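Local coordinates for mannitol dehydrogenase (Pseudomonas fluorescens, PDB 1M2W), which probably catalyses the NAD-dependent interconversion of D-mannitol and D-fructose, and is seen here with both the dinucleotide and D-mannitol bound, at residues Arg39-Tyr44 with Ala227-Ile232; Phe83-Leu88 with Trp254-Glu259; Thr233-Thr238 with Ala368-Arg373. One frame throughout, in Å; residues are numbered along the deposited sequence.

Contact 1: residues Arg39-Tyr44 with Ala227-Ile232; sequences RAHQAY and AMVDRI. With MTL (D-mannitol), chain D; NAD (nicotinamide-adenine-dinucleotide), chain C.
Three side chains that meet across this contact, His-41 (chi1 -175°), Arg-231 (chi1 -169°) and Tyr-44, set their CG atoms opposite the backbone nitrogen, which sends the imidazole toward strand 227-230 and, with a bend at chi3 of the arginine, brings NH1 of Arg-231 over one face of the Tyr-44 ring. The contact joins the kink between helices 36-40 and 42-51 of the Rossmann domain to the strand that carries mannitol-binding atoms. Arg-231 NH1 bonds the carbonyl Ala-40 O at 2.9 Å, in the guanidinium plane. The same nitrogen stands 3.4 Å above the plane of the Tyr-44 ring, over its centre. Arg-231 CZ lies 4.5 Å from the centroid of that ring, a cation-pi contact with the planes 69° apart. Arg-231 NH2 has a salt bridge to Glu-87, which, with the NE bond to Glu-259 O, fixes the head. His-41 CE1 rests against Val-229 CG1 at 3.6 Å, and Gln-42 NE2 donates to His-41 ND1 while His-41 NE2 bonds Gln-263 O, so both ring nitrogens are occupied and rotation of the ring is restrained. Replacing this histidine by an alanine would probably leave Gln-42 NE2 and Gln-263 O without their mate and uncover Val-229 CG1. On the ligand side, Arg-231 N donates to mannitol O1 at 2.9 Å, and that hydroxyl in turn donates to Asp-230 OD1 at 2.6 Å.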
loop_
_atom_site.group_PDB
_atom_site.type_symbol
_atom_site.label_atom_id
_atom_site.label_comp_id
_atom_site.label_asym_id
_atom_site.label_seq_id
_atom_site.Cartn_x
_atom_site.Cartn_y
_atom_site.Cartn_z
ATOM N N ARG A 39 -0.973 -10.451 2.967
ATOM C CA ARG A 39 -0.941 -11.880 2.715
ATOM C C ARG A 39 0.009 -12.296 1.588
ATOM O O ARG A 39 0.600 -13.379 1.642
ATOM C CB ARG A 39 -2.376 -12.368 2.424
ATOM C CG ARG A 39 -3.322 -12.147 3.627
ATOM C CD ARG A 39 -4.579 -12.982 3.390
ATOM N NE ARG A 39 -5.302 -12.515 2.209
ATOM C CZ ARG A 39 -6.098 -13.298 1.481
ATOM N NH1 ARG A 39 -6.241 -14.584 1.805
ATOM N NH2 ARG A 39 -6.805 -12.780 0.470
ATOM N N ALA A 40 0.153 -11.456 0.574
ATOM C CA ALA A 40 1.002 -11.808 -0.561
ATOM C C ALA A 40 2.450 -11.404 -0.354
ATOM O O ALA A 40 3.314 -11.793 -1.155
ATOM C CB ALA A 40 0.469 -11.114 -1.850
ATOM N N HIS A 41 2.723 -10.646 0.712
ATOM C CA HIS A 41 4.098 -10.142 0.914
ATOM C C HIS A 41 4.662 -10.572 2.250
ATOM O O HIS A 41 5.439 -11.541 2.306
ATOM C CB HIS A 41 4.079 -8.595 0.715
ATOM C CG HIS A 41 5.426 -7.925 0.761
ATOM N ND1 HIS A 41 5.958 -7.403 1.923
ATOM C CD2 HIS A 41 6.319 -7.630 -0.221
ATOM C CE1 HIS A 41 7.110 -6.809 1.658
ATOM N NE2 HIS A 41 7.356 -6.934 0.362
ATOM N N GLN A 42 4.291 -9.915 3.354
ATOM C CA GLN A 42 4.858 -10.352 4.617
ATOM C C GLN A 42 4.515 -11.777 5.015
ATOM O O GLN A 42 5.369 -12.506 5.540
ATOM C CB GLN A 42 4.432 -9.426 5.791
ATOM C CG GLN A 42 4.842 -7.945 5.557
ATOM C CD GLN A 42 3.719 -7.146 4.912
ATOM O OE1 GLN A 42 2.624 -6.979 5.669
ATOM N NE2 GLN A 42 3.820 -6.677 3.749
ATOM N N ALA A 43 3.264 -12.172 4.823
ATOM C CA ALA A 43 2.884 -13.529 5.206
ATOM C C ALA A 43 3.591 -14.521 4.290
ATOM O O ALA A 43 3.974 -15.607 4.706
ATOM C CB ALA A 43 1.359 -13.712 5.099
ATOM N N TYR A 44 3.746 -14.137 3.029
ATOM C CA TYR A 44 4.411 -15.005 2.045
ATOM C C TYR A 44 5.893 -15.284 2.441
ATOM O O TYR A 44 6.353 -16.429 2.458
ATOM C CB TYR A 44 4.367 -14.297 0.706
ATOM C CG TYR A 44 5.383 -14.823 -0.285
ATOM C CD1 TYR A 44 5.191 -16.049 -0.924
ATOM C CD2 TYR A 44 6.538 -14.094 -0.553
ATOM C CE1 TYR A 44 6.129 -16.534 -1.821
ATOM C CE2 TYR A 44 7.490 -14.579 -1.433
ATOM C CZ TYR A 44 7.271 -15.792 -2.061
ATOM O OH TYR A 44 8.206 -16.256 -2.979
ATOM N N ALA A 227 11.229 0.894 5.231
ATOM C CA ALA A 227 11.315 -0.190 4.267
ATOM C C ALA A 227 10.747 0.232 2.925
ATOM O O ALA A 227 10.030 1.244 2.840
ATOM C CB ALA A 227 10.508 -1.395 4.782
HETATM N N MSE A 228 11.103 -0.538 1.882
HETATM C CA MSE A 228 10.497 -0.392 0.546
HETATM C C MSE A 228 9.868 -1.775 0.372
HETATM O O MSE A 228 10.524 -2.827 0.653
HETATM C CB MSE A 228 11.547 -0.159 -0.560
HETATM C CG MSE A 228 10.960 0.017 -1.944
HETATM SE SE MSE A 228 10.747 -1.668 -2.864
HETATM C CE MSE A 228 12.547 -1.650 -3.733
ATOM N N VAL A 229 8.603 -1.812 -0.048
ATOM C CA VAL A 229 7.885 -3.065 -0.201
ATOM C C VAL A 229 7.270 -3.095 -1.599
ATOM O O VAL A 229 6.802 -2.078 -2.063
ATOM C CB VAL A 229 6.756 -3.166 0.856
ATOM C CG1 VAL A 229 7.410 -3.247 2.265
ATOM C CG2 VAL A 229 5.835 -1.934 0.772
ATOM N N ASP A 230 7.260 -4.256 -2.252
ATOM C CA ASP A 230 6.742 -4.294 -3.626
ATOM C C ASP A 230 6.165 -5.657 -4.040
ATOM O O ASP A 230 6.859 -6.673 -3.958
ATOM C CB ASP A 230 7.910 -3.953 -4.602
ATOM C CG ASP A 230 7.466 -3.756 -6.077
ATOM O OD1 ASP A 230 6.249 -3.765 -6.364
ATOM O OD2 ASP A 230 8.353 -3.587 -6.951
ATOM N N ARG A 231 4.878 -5.664 -4.419
ATOM C CA ARG A 231 4.251 -6.833 -5.014
ATOM C C ARG A 231 2.852 -6.404 -5.472
ATOM O O ARG A 231 2.034 -5.993 -4.644
ATOM C CB ARG A 231 4.105 -8.015 -4.056
ATOM C CG ARG A 231 3.699 -9.288 -4.855
ATOM C CD ARG A 231 3.838 -10.571 -4.082
ATOM N NE ARG A 231 4.213 -11.669 -4.989
ATOM C CZ ARG A 231 4.565 -12.887 -4.593
ATOM N NH1 ARG A 231 4.577 -13.207 -3.308
ATOM N NH2 ARG A 231 4.967 -13.791 -5.493
ATOM N N ILE A 232 2.589 -6.457 -6.789
ATOM C CA ILE A 232 1.276 -6.062 -7.284
ATOM C C ILE A 232 0.264 -7.128 -6.868
ATOM O O ILE A 232 0.431 -8.323 -7.140
ATOM C CB ILE A 232 1.322 -5.864 -8.790
ATOM C CG1 ILE A 232 2.252 -4.662 -9.101
ATOM C CG2 ILE A 232 -0.096 -5.641 -9.355
ATOM C CD1 ILE A 232 2.601 -4.565 -10.602
HETATM O O1 MTL D . 4.141 -2.906 -5.096
HETATM C C1 MTL D . 3.235 -2.257 -6.010
HETATM C C2 MTL D . 2.181 -1.541 -5.168
HETATM O O2 MTL D . 2.785 -0.550 -4.290
HETATM C C3 MTL D . 1.109 -0.912 -6.065
HETATM O O3 MTL D . 0.330 -2.001 -6.643
HETATM C C4 MTL D . 0.179 0.005 -5.230
HETATM O O4 MTL D . -0.721 -0.787 -4.449
HETATM C C5 MTL D . -0.639 0.899 -6.163
HETATM O O5 MTL D . 0.221 1.803 -6.854
HETATM C C6 MTL D . -1.726 1.713 -5.365
HETATM O O6 MTL D . -2.272 2.693 -6.245
HETATM P PA NAD C . -6.904 -4.354 0.989
HETATM O O1A NAD C . -7.968 -3.454 0.624
HETATM O O2A NAD C . -6.849 -5.844 0.610
HETATM O O5B NAD C . -6.705 -4.283 2.593
HETATM C C5B NAD C . -6.460 -2.992 3.212
HETATM C C4B NAD C . -6.353 -3.405 4.709
HETATM O O4B NAD C . -6.082 -2.142 5.471
HETATM C C3B NAD C . -7.673 -3.887 5.349
HETATM O O3B NAD C . -7.246 -4.743 6.393
HETATM C C2B NAD C . -8.319 -2.598 5.837
HETATM O O2B NAD C . -9.416 -2.741 6.754
HETATM C C1B NAD C . -7.096 -1.931 6.468
HETATM N N9A NAD C . -7.274 -0.519 6.691
HETATM C C8A NAD C . -7.742 0.499 5.877
HETATM N N7A NAD C . -7.724 1.694 6.451
HETATM C C5A NAD C . -7.208 1.417 7.724
HETATM C C6A NAD C . -6.944 2.288 8.784
HETATM N N6A NAD C . -7.133 3.610 8.777
HETATM N N1A NAD C . -6.428 1.720 9.979
HETATM C C2A NAD C . -6.186 0.336 10.088
HETATM N N3A NAD C . -6.424 -0.562 9.044
HETATM C C4A NAD C . -6.942 0.046 7.876
HETATM O O3 NAD C . -5.546 -3.712 0.454
HETATM P PN NAD C . -4.052 -4.226 0.224
HETATM O O1N NAD C . -3.858 -4.764 -1.151
HETATM O O2N NAD C . -3.764 -5.132 1.348
HETATM O O5D NAD C . -3.233 -2.828 0.345
HETATM C C5D NAD C . -3.005 -2.342 1.712
HETATM C C4D NAD C . -1.808 -1.423 1.774
HETATM O O4D NAD C . -0.511 -2.070 1.701
HETATM C C3D NAD C . -1.738 -0.244 0.739
HETATM O O3D NAD C . -2.594 0.820 1.081
HETATM C C2D NAD C . -0.237 0.094 0.650
HETATM O O2D NAD C . 0.289 1.107 1.556
HETATM C C1D NAD C . 0.400 -1.272 0.839
HETATM N N1N NAD C . 0.638 -1.977 -0.449
HETATM C C2N NAD C . -0.332 -2.583 -1.326
HETATM C C3N NAD C . 0.179 -3.149 -2.522
HETATM C C7N NAD C . -0.774 -3.767 -3.546
HETATM O O7N NAD C . -0.295 -4.143 -4.732
HETATM N N7N NAD C . -2.035 -3.810 -3.205
HETATM C C4N NAD C . 1.593 -3.099 -2.810
HETATM C C5N NAD C . 2.484 -2.496 -1.888
HETATM C C6N NAD C . 2.027 -1.935 -0.724
#

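Contact 2: residues Phe83-Leu88 with Trp254-Glu259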
loop_
_atom_site.group_PDB
_atom_site.type_symbol
_atom_site.label_atom_id
_atom_site.label_comp_id
_atom_site.label_asym_id
_atom_site.label_seq_id
_atom_site.Cartn_x
_atom_site.Cartn_y
_atom_site.Cartn_z
ATOM N N PHE A 83 -4.743 -20.138 3.394
ATOM C CA PHE A 83 -5.292 -19.439 2.215
ATOM C C PHE A 83 -4.348 -19.715 1.072
ATOM O O PHE A 83 -3.172 -20.025 1.312
ATOM C CB PHE A 83 -5.484 -17.907 2.423
ATOM C CG PHE A 83 -4.196 -17.151 2.678
ATOM C CD1 PHE A 83 -3.462 -16.595 1.616
ATOM C CD2 PHE A 83 -3.696 -17.037 3.976
ATOM C CE1 PHE A 83 -2.236 -15.935 1.853
ATOM C CE2 PHE A 83 -2.456 -16.373 4.216
ATOM C CZ PHE A 83 -1.751 -15.836 3.165
ATOM N N THR A 84 -4.843 -19.583 -0.157
ATOM C CA THR A 84 -4.016 -19.860 -1.335
ATOM C C THR A 84 -3.429 -18.575 -1.903
ATOM O O THR A 84 -4.171 -17.594 -2.087
ATOM C CB THR A 84 -4.873 -20.501 -2.479
ATOM O OG1 THR A 84 -5.650 -21.581 -1.967
ATOM C CG2 THR A 84 -3.975 -21.030 -3.606
ATOM N N LEU A 85 -2.106 -18.582 -2.124
ATOM C CA LEU A 85 -1.437 -17.481 -2.790
ATOM C C LEU A 85 -1.418 -17.928 -4.259
ATOM O O LEU A 85 -0.774 -18.915 -4.617
ATOM C CB LEU A 85 -0.026 -17.319 -2.233
ATOM C CG LEU A 85 0.753 -16.167 -2.871
ATOM C CD1 LEU A 85 1.522 -15.451 -1.797
ATOM C CD2 LEU A 85 1.692 -16.685 -3.926
ATOM N N TYR A 86 -2.093 -17.165 -5.118
ATOM C CA TYR A 86 -2.268 -17.572 -6.528
ATOM C C TYR A 86 -1.556 -16.628 -7.473
ATOM O O TYR A 86 -2.060 -15.537 -7.753
ATOM C CB TYR A 86 -3.794 -17.589 -6.766
ATOM C CG TYR A 86 -4.276 -18.089 -8.092
ATOM C CD1 TYR A 86 -3.467 -18.872 -8.913
ATOM C CD2 TYR A 86 -5.573 -17.807 -8.508
ATOM C CE1 TYR A 86 -3.951 -19.384 -10.160
ATOM C CE2 TYR A 86 -6.062 -18.318 -9.747
ATOM C CZ TYR A 86 -5.235 -19.090 -10.542
ATOM O OH TYR A 86 -5.680 -19.521 -11.781
ATOM N N GLU A 87 -0.361 -17.019 -7.935
ATOM C CA GLU A 87 0.384 -16.140 -8.828
ATOM C C GLU A 87 -0.205 -16.166 -10.237
ATOM O O GLU A 87 -0.545 -17.236 -10.761
ATOM C CB GLU A 87 1.868 -16.553 -8.909
ATOM C CG GLU A 87 2.601 -16.458 -7.603
ATOM C CD GLU A 87 4.091 -16.755 -7.740
ATOM O OE1 GLU A 87 4.503 -17.353 -8.760
ATOM O OE2 GLU A 87 4.831 -16.398 -6.808
ATOM N N LEU A 88 -0.354 -14.994 -10.836
ATOM C CA LEU A 88 -0.864 -14.915 -12.208
ATOM C C LEU A 88 0.113 -14.064 -13.006
ATOM O O LEU A 88 0.515 -12.989 -12.576
ATOM C CB LEU A 88 -2.258 -14.293 -12.254
ATOM C CG LEU A 88 -3.376 -15.185 -11.687
ATOM C CD1 LEU A 88 -4.707 -14.384 -11.738
ATOM C CD2 LEU A 88 -3.493 -16.485 -12.518
ATOM N N TRP A 254 -11.255 -17.178 -0.026
ATOM C CA TRP A 254 -10.568 -15.891 -0.150
ATOM C C TRP A 254 -9.082 -16.051 -0.502
ATOM O O TRP A 254 -8.201 -15.809 0.315
ATOM C CB TRP A 254 -10.712 -15.148 1.197
ATOM C CG TRP A 254 -10.270 -13.731 1.182
ATOM C CD1 TRP A 254 -10.479 -12.827 0.195
ATOM C CD2 TRP A 254 -9.581 -13.029 2.239
ATOM N NE1 TRP A 254 -9.961 -11.602 0.562
ATOM C CE2 TRP A 254 -9.407 -11.699 1.806
ATOM C CE3 TRP A 254 -9.089 -13.402 3.500
ATOM C CZ2 TRP A 254 -8.756 -10.715 2.591
ATOM C CZ3 TRP A 254 -8.423 -12.409 4.297
ATOM C CH2 TRP A 254 -8.273 -11.089 3.818
ATOM N N PRO A 255 -8.791 -16.500 -1.714
ATOM C CA PRO A 255 -7.374 -16.645 -2.076
ATOM C C PRO A 255 -6.831 -15.240 -2.323
ATOM O O PRO A 255 -7.608 -14.269 -2.371
ATOM C CB PRO A 255 -7.427 -17.466 -3.371
ATOM C CG PRO A 255 -8.779 -17.000 -4.005
ATOM C CD PRO A 255 -9.700 -16.921 -2.799
ATOM N N VAL A 256 -5.516 -15.109 -2.440
ATOM C CA VAL A 256 -4.948 -13.807 -2.766
ATOM C C VAL A 256 -4.210 -13.999 -4.083
ATOM O O VAL A 256 -3.446 -14.951 -4.233
ATOM C CB VAL A 256 -3.985 -13.265 -1.676
ATOM C CG1 VAL A 256 -2.812 -14.230 -1.389
ATOM C CG2 VAL A 256 -3.420 -11.908 -2.153
ATOM N N VAL A 257 -4.532 -13.161 -5.070
ATOM C CA VAL A 257 -3.849 -13.243 -6.373
ATOM C C VAL A 257 -2.738 -12.208 -6.330
ATOM O O VAL A 257 -2.905 -11.141 -5.722
ATOM C CB VAL A 257 -4.817 -12.860 -7.516
ATOM C CG1 VAL A 257 -4.045 -12.461 -8.789
ATOM C CG2 VAL A 257 -5.683 -14.044 -7.849
ATOM N N CYS A 258 -1.597 -12.505 -6.936
ATOM C CA CYS A 258 -0.499 -11.527 -6.973
ATOM C C CYS A 258 0.375 -11.879 -8.169
ATOM O O CYS A 258 0.216 -12.951 -8.766
ATOM C CB CYS A 258 0.369 -11.594 -5.701
ATOM S SG CYS A 258 1.091 -13.242 -5.359
ATOM N N GLU A 259 1.285 -10.984 -8.525
ATOM C CA GLU A 259 2.218 -11.243 -9.635
ATOM C C GLU A 259 3.389 -12.067 -9.077
ATOM O O GLU A 259 3.579 -12.162 -7.855
ATOM C CB GLU A 259 2.785 -9.913 -10.169
ATOM C CG GLU A 259 3.579 -9.185 -9.041
ATOM C CD GLU A 259 4.273 -7.926 -9.550
ATOM O OE1 GLU A 259 4.476 -6.985 -8.757
ATOM O OE2 GLU A 259 4.650 -7.899 -10.750
#
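At one edge of the mixed sheet of the Rossmann domain, strand 256-258 pairs in parallel with strand 83-87, the axes 4.7 Å apart and 24° from aligned. Four backbone bonds set the register. Val-256 uses both of its polar backbone atoms, with N donating to Thr-84 O at 2.8 Å and O accepting from Tyr-86 N at 2.7 Å. Cys-258 repeats the pattern with Tyr-86 O and Leu-88 N; its N approaches Tyr-86 O from above the carbonyl plane at 3.2 Å, a less direct approach than in the other three. On the sheet face of Leu-85 and Cys-258, the leucine CD2 touches the SG atom at 3.8 Å. Phe-83 CG lies between its backbone N and carbonyl carbon (chi1 63°), which turns the ring edge, through CE1, to Val-256 CG1 on this side. On the reverse face, Val-257 CG2 lies beside Tyr-86 CD2. The acidic end of Glu-87 accepts from Glu-95 N through OE1, and that of Glu-259 forms a salt bridge with Arg-361. Leu-88 sets CD2 over one face of the Tyr-86 ring, off toward its rim, while its other methyl, CD1, closes on Val-257 CG1 at 3.6 Å.

Contact 3: residues Thr233-Thr238 with Ala368-Arg373; sequences TPMTST and ADQLER. With NAD (nicotinamide-adenine-dinucleotide), chain C; MTL (D-mannitol), chain D.
The nicotinamide and mannitol site lies where the loop 233-238 of the Rossmann domain meets the segment 368-373 of the C-terminal domain, and Met-235 and Gln-370 do most of the joining. Gln-370 spans one residue of the loop with its amide: OE1 accepts from Met-235 N at 2.9 Å, and NE2 donates to Met-235 O at 3.0 Å. These paired bonds hold the amide against the backbone and define which end is oxygen. The selenomethionine at Met-235 bends at chi3 (-62°) to bring CE near Gln-370 CB and Glu-372 OE2, while its CG lies 3.7 Å from Arg-373 CG, the two side chains running alongside in opposite senses. Arg-373, also bent at chi3 (75°), turns its guanidinium so that Thr-233 O lies over one face, 3.4 Å above the plane and off toward the rim. Asp-369 is gripped side-on, its OD1 taking NE and its OD2 taking NH2, each at 2.8 Å, both on syn lone pairs and in the guanidinium plane. Held so, the arginine delivers NH1 to mannitol O4 and NH2 to O3, each at 2.9 Å. Thr-233 N meanwhile donates to the carboxamide oxygen O7N of NAD at 3.0 Å. Substrate and cofactor are thus bound from two domains, an interdomain active-site cleft as in dehydrogenases that combine a Rossmann domain with a helical C-terminal domain.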
loop_
_atom_site.group_PDB
_atom_site.type_symbol
_atom_site.label_atom_id
_atom_site.label_comp_id
_atom_site.label_asym_id
_atom_site.label_seq_id
_atom_site.Cartn_x
_atom_site.Cartn_y
_atom_site.Cartn_z
ATOM N N THR A 233 -0.785 -6.674 -6.195
ATOM C CA THR A 233 -1.829 -7.561 -5.653
ATOM C C THR A 233 -3.211 -6.953 -5.944
ATOM O O THR A 233 -3.630 -6.003 -5.284
ATOM C CB THR A 233 -1.624 -7.669 -4.090
ATOM O OG1 THR A 233 -0.263 -8.074 -3.830
ATOM C CG2 THR A 233 -2.567 -8.728 -3.472
ATOM N N PRO A 234 -3.935 -7.485 -6.926
ATOM C CA PRO A 234 -5.276 -6.982 -7.277
ATOM C C PRO A 234 -6.321 -7.223 -6.182
ATOM O O PRO A 234 -6.103 -7.976 -5.188
ATOM C CB PRO A 234 -5.668 -7.821 -8.512
ATOM C CG PRO A 234 -4.370 -8.355 -9.039
ATOM C CD PRO A 234 -3.535 -8.611 -7.800
HETATM N N MSE A 235 -7.487 -6.598 -6.356
HETATM C CA MSE A 235 -8.557 -6.851 -5.404
HETATM C C MSE A 235 -9.139 -8.223 -5.706
HETATM O O MSE A 235 -9.108 -8.724 -6.842
HETATM C CB MSE A 235 -9.669 -5.799 -5.525
HETATM C CG MSE A 235 -9.146 -4.380 -5.315
HETATM SE SE MSE A 235 -10.642 -3.049 -5.409
HETATM C CE MSE A 235 -11.234 -3.321 -7.238
ATOM N N THR A 236 -9.689 -8.816 -4.657
ATOM C CA THR A 236 -10.320 -10.116 -4.736
ATOM C C THR A 236 -11.423 -10.066 -5.793
ATOM O O THR A 236 -12.077 -9.034 -5.978
ATOM C CB THR A 236 -10.977 -10.467 -3.337
ATOM O OG1 THR A 236 -11.735 -11.686 -3.443
ATOM C CG2 THR A 236 -11.948 -9.362 -2.907
ATOM N N SER A 237 -11.613 -11.150 -6.524
ATOM C CA SER A 237 -12.718 -11.202 -7.495
ATOM C C SER A 237 -13.287 -12.607 -7.592
ATOM O O SER A 237 -12.586 -13.614 -7.407
ATOM C CB SER A 237 -12.274 -10.782 -8.904
ATOM O OG SER A 237 -11.522 -11.779 -9.573
ATOM N N THR A 238 -14.580 -12.666 -7.886
ATOM C CA THR A 238 -15.216 -13.941 -8.108
ATOM C C THR A 238 -14.514 -14.631 -9.274
ATOM O O THR A 238 -14.266 -15.847 -9.226
ATOM C CB THR A 238 -16.676 -13.725 -8.493
ATOM O OG1 THR A 238 -17.328 -13.126 -7.376
ATOM C CG2 THR A 238 -17.339 -15.045 -8.932
ATOM N N ALA A 368 -5.050 -9.109 -14.419
ATOM C CA ALA A 368 -6.264 -8.269 -14.342
ATOM C C ALA A 368 -6.343 -7.329 -13.119
ATOM O O ALA A 368 -7.317 -7.344 -12.345
ATOM C CB ALA A 368 -7.540 -9.179 -14.387
ATOM N N ASP A 369 -5.335 -6.490 -12.950
ATOM C CA ASP A 369 -5.317 -5.559 -11.830
ATOM C C ASP A 369 -6.303 -4.423 -12.185
ATOM O O ASP A 369 -6.224 -3.858 -13.264
ATOM C CB ASP A 369 -3.893 -5.022 -11.673
ATOM C CG ASP A 369 -3.712 -4.278 -10.361
ATOM O OD1 ASP A 369 -4.568 -4.467 -9.484
ATOM O OD2 ASP A 369 -2.726 -3.536 -10.200
ATOM N N GLN A 370 -7.238 -4.141 -11.287
ATOM C CA GLN A 370 -8.308 -3.165 -11.518
ATOM C C GLN A 370 -7.885 -1.716 -11.402
ATOM O O GLN A 370 -7.278 -1.347 -10.408
ATOM C CB GLN A 370 -9.438 -3.398 -10.518
ATOM C CG GLN A 370 -9.928 -4.852 -10.498
ATOM C CD GLN A 370 -9.278 -5.721 -9.423
ATOM O OE1 GLN A 370 -8.248 -5.378 -8.880
ATOM N NE2 GLN A 370 -9.907 -6.877 -9.124
ATOM N N LEU A 371 -8.217 -0.905 -12.412
ATOM C CA LEU A 371 -7.875 0.507 -12.340
ATOM C C LEU A 371 -8.647 1.091 -11.165
ATOM O O LEU A 371 -8.199 2.055 -10.563
ATOM C CB LEU A 371 -8.244 1.231 -13.650
ATOM C CG LEU A 371 -7.355 0.885 -14.842
ATOM C CD1 LEU A 371 -7.737 1.846 -15.977
ATOM C CD2 LEU A 371 -5.882 1.048 -14.489
ATOM N N GLU A 372 -9.798 0.506 -10.801
ATOM C CA GLU A 372 -10.517 1.047 -9.647
ATOM C C GLU A 372 -9.631 0.955 -8.395
ATOM O O GLU A 372 -9.671 1.837 -7.526
ATOM C CB GLU A 372 -11.834 0.297 -9.347
ATOM C CG GLU A 372 -12.455 0.825 -8.083
ATOM C CD GLU A 372 -13.825 0.231 -7.746
ATOM O OE1 GLU A 372 -14.816 1.021 -7.682
ATOM O OE2 GLU A 372 -13.894 -1.000 -7.528
ATOM N N ARG A 373 -8.856 -0.122 -8.283
ATOM C CA ARG A 373 -7.969 -0.284 -7.140
ATOM C C ARG A 373 -6.853 0.787 -7.137
ATOM O O ARG A 373 -6.600 1.457 -6.121
ATOM C CB ARG A 373 -7.295 -1.679 -7.184
ATOM C CG ARG A 373 -6.436 -1.957 -5.965
ATOM C CD ARG A 373 -5.648 -3.242 -6.145
ATOM N NE ARG A 373 -4.513 -3.077 -7.077
ATOM C CZ ARG A 373 -3.349 -2.530 -6.736
ATOM N NH1 ARG A 373 -3.160 -2.078 -5.471
ATOM N NH2 ARG A 373 -2.360 -2.471 -7.625
HETATM P PA NAD C . -6.904 -4.354 0.989
HETATM O O1A NAD C . -7.968 -3.454 0.624
HETATM O O2A NAD C . -6.849 -5.844 0.610
HETATM O O5B NAD C . -6.705 -4.283 2.593
HETATM C C5B NAD C . -6.460 -2.992 3.212
HETATM C C4B NAD C . -6.353 -3.405 4.709
HETATM O O4B NAD C . -6.082 -2.142 5.471
HETATM C C3B NAD C . -7.673 -3.887 5.349
HETATM O O3B NAD C . -7.246 -4.743 6.393
HETATM C C2B NAD C . -8.319 -2.598 5.837
HETATM O O2B NAD C . -9.416 -2.741 6.754
HETATM C C1B NAD C . -7.096 -1.931 6.468
HETATM N N9A NAD C . -7.274 -0.519 6.691
HETATM C C8A NAD C . -7.742 0.499 5.877
HETATM N N7A NAD C . -7.724 1.694 6.451
HETATM C C5A NAD C . -7.208 1.417 7.724
HETATM C C6A NAD C . -6.944 2.288 8.784
HETATM N N6A NAD C . -7.133 3.610 8.777
HETATM N N1A NAD C . -6.428 1.720 9.979
HETATM C C2A NAD C . -6.186 0.336 10.088
HETATM N N3A NAD C . -6.424 -0.562 9.044
HETATM C C4A NAD C . -6.942 0.046 7.876
HETATM O O3 NAD C . -5.546 -3.712 0.454
HETATM P PN NAD C . -4.052 -4.226 0.224
HETATM O O1N NAD C . -3.858 -4.764 -1.151
HETATM O O2N NAD C . -3.764 -5.132 1.348
HETATM O O5D NAD C . -3.233 -2.828 0.345
HETATM C C5D NAD C . -3.005 -2.342 1.712
HETATM C C4D NAD C . -1.808 -1.423 1.774
HETATM O O4D NAD C . -0.511 -2.070 1.701
HETATM C C3D NAD C . -1.738 -0.244 0.739
HETATM O O3D NAD C . -2.594 0.820 1.081
HETATM C C2D NAD C . -0.237 0.094 0.650
HETATM O O2D NAD C . 0.289 1.107 1.556
HETATM C C1D NAD C . 0.400 -1.272 0.839
HETATM N N1N NAD C . 0.638 -1.977 -0.449
HETATM C C2N NAD C . -0.332 -2.583 -1.326
HETATM C C3N NAD C . 0.179 -3.149 -2.522
HETATM C C7N NAD C . -0.774 -3.767 -3.546
HETATM O O7N NAD C . -0.295 -4.143 -4.732
HETATM N N7N NAD C . -2.035 -3.810 -3.205
HETATM C C4N NAD C . 1.593 -3.099 -2.810
HETATM C C5N NAD C . 2.484 -2.496 -1.888
HETATM C C6N NAD C . 2.027 -1.935 -0.724
HETATM O O1 MTL D . 4.141 -2.906 -5.096
HETATM C C1 MTL D . 3.235 -2.257 -6.010
HETATM C C2 MTL D . 2.181 -1.541 -5.168
HETATM O O2 MTL D . 2.785 -0.550 -4.290
HETATM C C3 MTL D . 1.109 -0.912 -6.065
HETATM O O3 MTL D . 0.330 -2.001 -6.643
HETATM C C4 MTL D . 0.179 0.005 -5.230
HETATM O O4 MTL D . -0.721 -0.787 -4.449
HETATM C C5 MTL D . -0.639 0.899 -6.163
HETATM O O5 MTL D . 0.221 1.803 -6.854
HETATM C C6 MTL D . -1.726 1.713 -5.365
HETATM O O6 MTL D . -2.272 2.693 -6.245
#

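In the fold
Contacts 1 and 2 are buried and lie wholly in the Rossmann domain, whereas contact 3 is partly buried and bridges to the C-terminal domain. Contact 2 relies on regular backbone pairing and apolar side chains; contact 1 on a charged head against a ring and a carbonyl; contact 3 on an amide pair and an arginine directed at mannitol hydroxyls. They adjoin one another: Arg-39 NH1 lies 2.7 Å from Trp-254 O and Ile-232 N 2.8 Å from Glu-259 OE1, while Val-256 CG2 packs on Thr-233 CG2 at 3.5 Å. Segments 227-232 and 233-238 are consecutive, and contacts 1 and 3 both touch NAD and mannitol.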